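Local structure of PDZ domain protein (Parabacteroides distasonis, 4L8N) at residues N123-V128 with T376-A381; C129-T134 with C262-L267. The protein is of unknown function but combines a magnesium-binding DUF4136 domain with PDZ domains, which probably recognise other proteins or peptides. One frame throughout, in Å; residues are numbered along the deposited sequence.

Contact 1. Residues N123-V128 with T376-A381; sequences NEQEFV and TMFTDA
Ala-381 belongs to a loop whose 378-381 part runs at 78° to 123-126 of the strand, and it gives its backbone N to Glu-124 O in a 2.8 Å hydrogen bond, the one direct backbone link between the two. The donor sits above the carbonyl plane of Glu-124. A water makes a second link: it accepts from Glu-126 N and donates to Thr-379 O at 2.7 Å. The small Ala-381 suits a close approach to the backbone; its CB lies 3.7 Å from Glu-124 CB and also meets the aliphatic part of Glu-126, whose carboxylate pairs with Lys-457.

Gln-125 also packs on Phe-378; the glutamine chain, extended beyond CG, crosses the aromatic side chain at about a right angle, with Gln-125 CD 3.7 Å from Phe-378 CD2 and NE2 over one ring face, amide and ring planes 31° apart. NE2 of Gln-125 also donates to Asn-123 OD1 (2.9 Å, 171° at the hydrogen), which fixes the rotation of the amide, while Asn-123 ND2 is held by Leu-119 O. An alanine in place of Gln-125 would probably uncover part of the Phe-378 ring and leave Asn-123 OD1 without this donor.

On its other flank the strand pairs with 298-309, and Gln-125 also packs on Met-223 of the second subunit. With one direct hydrogen bond, one water bridge and an amide inclined over a ring face, the loop is docked on the strand through mixed polar and apolar contacts and does not extend the sheet.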
# COMPACT_ATOMS: atom_id res chain seq x y z
N ASN A 123 20.20 -12.81 20.27
CA ASN A 123 19.13 -11.80 20.33
C ASN A 123 17.95 -12.17 19.47
O ASN A 123 18.03 -13.08 18.63
CB ASN A 123 19.65 -10.39 19.93
CG ASN A 123 20.09 -10.24 18.50
OD1 ASN A 123 19.28 -10.09 17.57
ND2 ASN A 123 21.40 -10.18 18.30
N GLU A 124 16.85 -11.42 19.64
CA GLU A 124 15.62 -11.55 18.88
C GLU A 124 15.21 -10.20 18.35
O GLU A 124 15.17 -9.23 19.10
CB GLU A 124 14.49 -12.15 19.71
CG GLU A 124 14.69 -13.59 20.14
CD GLU A 124 13.84 -13.91 21.35
OE1 GLU A 124 13.87 -13.13 22.32
OE2 GLU A 124 13.11 -14.93 21.30
N GLN A 125 14.88 -10.15 17.07
CA GLN A 125 14.44 -8.92 16.44
C GLN A 125 13.27 -9.21 15.50
O GLN A 125 13.11 -10.34 15.04
CB GLN A 125 15.60 -8.25 15.69
CG GLN A 125 16.62 -7.60 16.59
CD GLN A 125 17.77 -7.07 15.78
OE1 GLN A 125 17.62 -6.13 15.01
NE2 GLN A 125 18.93 -7.70 15.92
N GLU A 126 12.43 -8.20 15.29
CA GLU A 126 11.25 -8.21 14.44
C GLU A 126 11.36 -7.12 13.44
O GLU A 126 11.99 -6.09 13.71
CB GLU A 126 9.98 -7.99 15.28
CG GLU A 126 9.49 -9.17 16.10
CD GLU A 126 8.58 -8.81 17.26
OE1 GLU A 126 8.47 -7.61 17.60
OE2 GLU A 126 8.01 -9.75 17.87
N PHE A 127 10.74 -7.33 12.28
CA PHE A 127 10.64 -6.36 11.18
C PHE A 127 9.40 -6.67 10.32
O PHE A 127 8.90 -7.80 10.33
CB PHE A 127 11.91 -6.32 10.35
CG PHE A 127 12.30 -7.59 9.64
CD1 PHE A 127 13.08 -8.55 10.29
CD2 PHE A 127 12.00 -7.78 8.30
CE1 PHE A 127 13.48 -9.71 9.62
CE2 PHE A 127 12.42 -8.93 7.63
CZ PHE A 127 13.15 -9.89 8.29
N VAL A 128 8.89 -5.64 9.63
CA VAL A 128 7.70 -5.74 8.81
C VAL A 128 8.08 -5.33 7.39
O VAL A 128 8.82 -4.35 7.22
CB VAL A 128 6.50 -4.91 9.37
CG1 VAL A 128 5.23 -5.25 8.63
CG2 VAL A 128 6.30 -5.17 10.86
N THR A 376 25.04 1.22 17.89
CA THR A 376 24.44 -0.09 17.59
C THR A 376 23.08 -0.32 18.27
O THR A 376 22.46 -1.36 18.01
CB THR A 376 25.39 -1.22 18.02
OG1 THR A 376 25.49 -1.23 19.44
CG2 THR A 376 26.76 -1.10 17.40
N MSE A 377 22.63 0.62 19.15
CA MSE A 377 21.38 0.55 19.93
C MSE A 377 20.18 0.15 19.09
O MSE A 377 19.90 0.79 18.07
CB MSE A 377 21.07 1.87 20.63
CG MSE A 377 20.03 1.73 21.74
SE MSE A 377 19.56 3.40 22.64
CE MSE A 377 21.32 4.32 22.71
N PHE A 378 19.46 -0.90 19.52
CA PHE A 378 18.28 -1.40 18.85
C PHE A 378 17.25 -1.87 19.87
O PHE A 378 17.59 -2.12 21.03
CB PHE A 378 18.63 -2.54 17.86
CG PHE A 378 19.15 -3.83 18.45
CD1 PHE A 378 20.50 -3.99 18.75
CD2 PHE A 378 18.29 -4.90 18.68
CE1 PHE A 378 20.98 -5.20 19.29
CE2 PHE A 378 18.77 -6.09 19.23
CZ PHE A 378 20.11 -6.24 19.53
N THR A 379 15.99 -1.97 19.43
CA THR A 379 14.90 -2.48 20.25
C THR A 379 14.72 -3.94 19.86
O THR A 379 14.54 -4.23 18.68
CB THR A 379 13.63 -1.61 20.10
OG1 THR A 379 13.95 -0.24 20.42
CG2 THR A 379 12.48 -2.08 20.99
N ASP A 380 14.82 -4.85 20.83
CA ASP A 380 14.67 -6.28 20.53
C ASP A 380 13.18 -6.66 20.39
O ASP A 380 12.29 -5.84 20.66
CB ASP A 380 15.41 -7.16 21.55
CG ASP A 380 14.77 -7.38 22.91
OD1 ASP A 380 13.69 -6.80 23.17
OD2 ASP A 380 15.37 -8.10 23.74
N ALA A 381 12.91 -7.92 20.00
CA ALA A 381 11.57 -8.46 19.76
C ALA A 381 10.70 -8.42 21.00
O ALA A 381 9.50 -8.19 20.88
CB ALA A 381 11.66 -9.88 19.23
O HOH W 1 13.55 -5.64 16.61

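Contact 2. Residues C129-T134 with C262-L267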
# COMPACT_ATOMS: atom_id res chain seq x y z
N CYS A 129 7.60 -6.10 6.37
CA CYS A 129 7.90 -5.82 4.96
C CYS A 129 6.67 -5.33 4.21
O CYS A 129 5.55 -5.81 4.44
CB CYS A 129 8.50 -7.04 4.28
SG CYS A 129 10.14 -7.48 4.89
N PRO A 130 6.87 -4.38 3.28
CA PRO A 130 5.72 -3.84 2.53
C PRO A 130 5.44 -4.72 1.34
O PRO A 130 5.67 -4.35 0.18
CB PRO A 130 6.18 -2.42 2.17
CG PRO A 130 7.66 -2.54 2.04
CD PRO A 130 8.13 -3.73 2.84
N PHE A 131 4.99 -5.94 1.64
CA PHE A 131 4.66 -6.91 0.61
C PHE A 131 3.16 -7.04 0.47
O PHE A 131 2.48 -7.31 1.47
CB PHE A 131 5.27 -8.31 0.93
CG PHE A 131 6.77 -8.42 1.07
CD1 PHE A 131 7.62 -7.49 0.47
CD2 PHE A 131 7.34 -9.49 1.76
CE1 PHE A 131 9.01 -7.60 0.59
CE2 PHE A 131 8.73 -9.61 1.87
CZ PHE A 131 9.56 -8.67 1.29
N LYS A 132 2.63 -6.89 -0.74
CA LYS A 132 1.23 -7.16 -1.00
C LYS A 132 1.20 -8.57 -1.62
O LYS A 132 1.79 -8.78 -2.69
CB LYS A 132 0.57 -6.07 -1.88
CG LYS A 132 -0.86 -6.39 -2.38
CD LYS A 132 -1.94 -6.16 -1.30
CE LYS A 132 -3.26 -6.78 -1.69
NZ LYS A 132 -3.35 -8.24 -1.36
N THR A 133 0.59 -9.54 -0.91
CA THR A 133 0.51 -10.94 -1.36
C THR A 133 -0.94 -11.25 -1.61
O THR A 133 -1.77 -11.15 -0.69
CB THR A 133 1.21 -11.91 -0.36
OG1 THR A 133 2.45 -11.33 -0.01
CG2 THR A 133 1.50 -13.27 -0.97
N THR A 134 -1.24 -11.57 -2.87
CA THR A 134 -2.57 -11.83 -3.41
C THR A 134 -2.61 -13.18 -4.06
O THR A 134 -1.73 -13.52 -4.85
CB THR A 134 -2.94 -10.76 -4.43
OG1 THR A 134 -2.51 -9.47 -3.98
CG2 THR A 134 -4.43 -10.74 -4.74
N CYS A 262 3.10 -11.61 -5.38
CA CYS A 262 3.68 -10.85 -4.29
C CYS A 262 4.38 -9.64 -4.86
O CYS A 262 5.23 -9.76 -5.76
CB CYS A 262 4.62 -11.69 -3.43
SG CYS A 262 5.10 -10.88 -1.87
N GLU A 263 3.94 -8.46 -4.40
CA GLU A 263 4.43 -7.16 -4.85
C GLU A 263 4.96 -6.36 -3.68
O GLU A 263 4.28 -6.15 -2.69
CB GLU A 263 3.30 -6.39 -5.56
CG GLU A 263 3.76 -5.25 -6.45
CD GLU A 263 2.64 -4.39 -7.01
OE1 GLU A 263 1.86 -4.89 -7.85
OE2 GLU A 263 2.57 -3.20 -6.64
N ALA A 264 6.21 -5.94 -3.80
CA ALA A 264 6.88 -5.09 -2.83
C ALA A 264 6.91 -3.66 -3.38
O ALA A 264 7.31 -3.45 -4.54
CB ALA A 264 8.29 -5.59 -2.55
N ASN A 265 6.43 -2.71 -2.57
CA ASN A 265 6.42 -1.29 -2.89
C ASN A 265 7.15 -0.56 -1.79
O ASN A 265 6.69 -0.48 -0.65
CB ASN A 265 5.02 -0.76 -3.13
CG ASN A 265 4.42 -1.30 -4.41
OD1 ASN A 265 4.81 -0.89 -5.52
ND2 ASN A 265 3.48 -2.23 -4.27
N GLU A 266 8.35 -0.08 -2.14
CA GLU A 266 9.29 0.55 -1.22
C GLU A 266 9.44 2.06 -1.45
O GLU A 266 9.58 2.49 -2.59
CB GLU A 266 10.65 -0.16 -1.40
CG GLU A 266 11.43 -0.35 -0.12
CD GLU A 266 10.86 -1.34 0.87
OE1 GLU A 266 10.93 -2.56 0.59
OE2 GLU A 266 10.40 -0.90 1.95
N LEU A 267 9.39 2.86 -0.36
CA LEU A 267 9.61 4.33 -0.43
C LEU A 267 11.07 4.61 -0.11
O LEU A 267 11.52 4.40 1.02
CB LEU A 267 8.67 5.13 0.50
CG LEU A 267 7.18 5.17 0.16
CD1 LEU A 267 6.46 6.13 1.07
CD2 LEU A 267 6.94 5.58 -1.27
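Lys-132 and Glu-263 form the hydrogen-bonded pair at the middle of an antiparallel strand pairing, with N-to-C directions 161° apart. Lys-132 N gives a 2.7 Å bond to Glu-263 O, nearly straight at 176°, and Glu-263 N returns one of 2.8 Å to Lys-132 O. Beyond them, Asn-265 N reaches Pro-130 O at 3.3 Å. Pro-130 has no N-H to offer, so its backbone joins the pairing through the carbonyl alone; it is the centre of an inverse gamma turn that leads into the strand.

The apolar contacts lie on the face that carries Phe-131, Thr-133, Cys-262 and Ala-264. Ala-264 CB touches Phe-131 CD1 at 3.6 Å, a small residue suited to a place beside a large ring. Cys-262 SG, anti to its own backbone N (chi1 -168°), rests 3.8 Å from Phe-131 CB and makes an oblique sulfur-aromatic contact with the ring. Cys-129 CB lies over the centre of one ring face.

The polar side chains Lys-132 and Glu-263 point to the other face. There Asn-265 ND2 donates to Glu-263 OE2 at 2.7 Å, on the anti side of the carboxylate.

Apart from these, Glu-266 crosses the Pro-130 ring at about a right angle; its OE1 is hydrogen-bonded to Tyr-277 OH, and its OE2 forms a salt bridge with Arg-215 of the second subunit.

Helix 274-285 covers the Phe-131 face through His-281, Leu-284 and Met-285, and strand 240-250 pairs with 258-268 on the side away from 129-134, within the DUF4136 domain.

In the fold
Both contacts use strand 123-135: contact 1 its first half, contact 2 its second, with centres 21 Å apart. The strand belongs to a mixed sheet, between 258-268 and 298-309. Along the chain, 123-128 and 129-134 come first and adjoin, then 262-267, and last 376-381, so the contact 2 pairing is made within the interval that contact 1 spans. Contact 2 is a pairing inside the sheet, whereas contact 1 attaches a later loop, between helices 354-367 and 395-402, to the strand. The strand, interrupted by the turn at Pro-130, thus joins the DUF4136 region to the later part of the chain, and both contacts touch the second subunit.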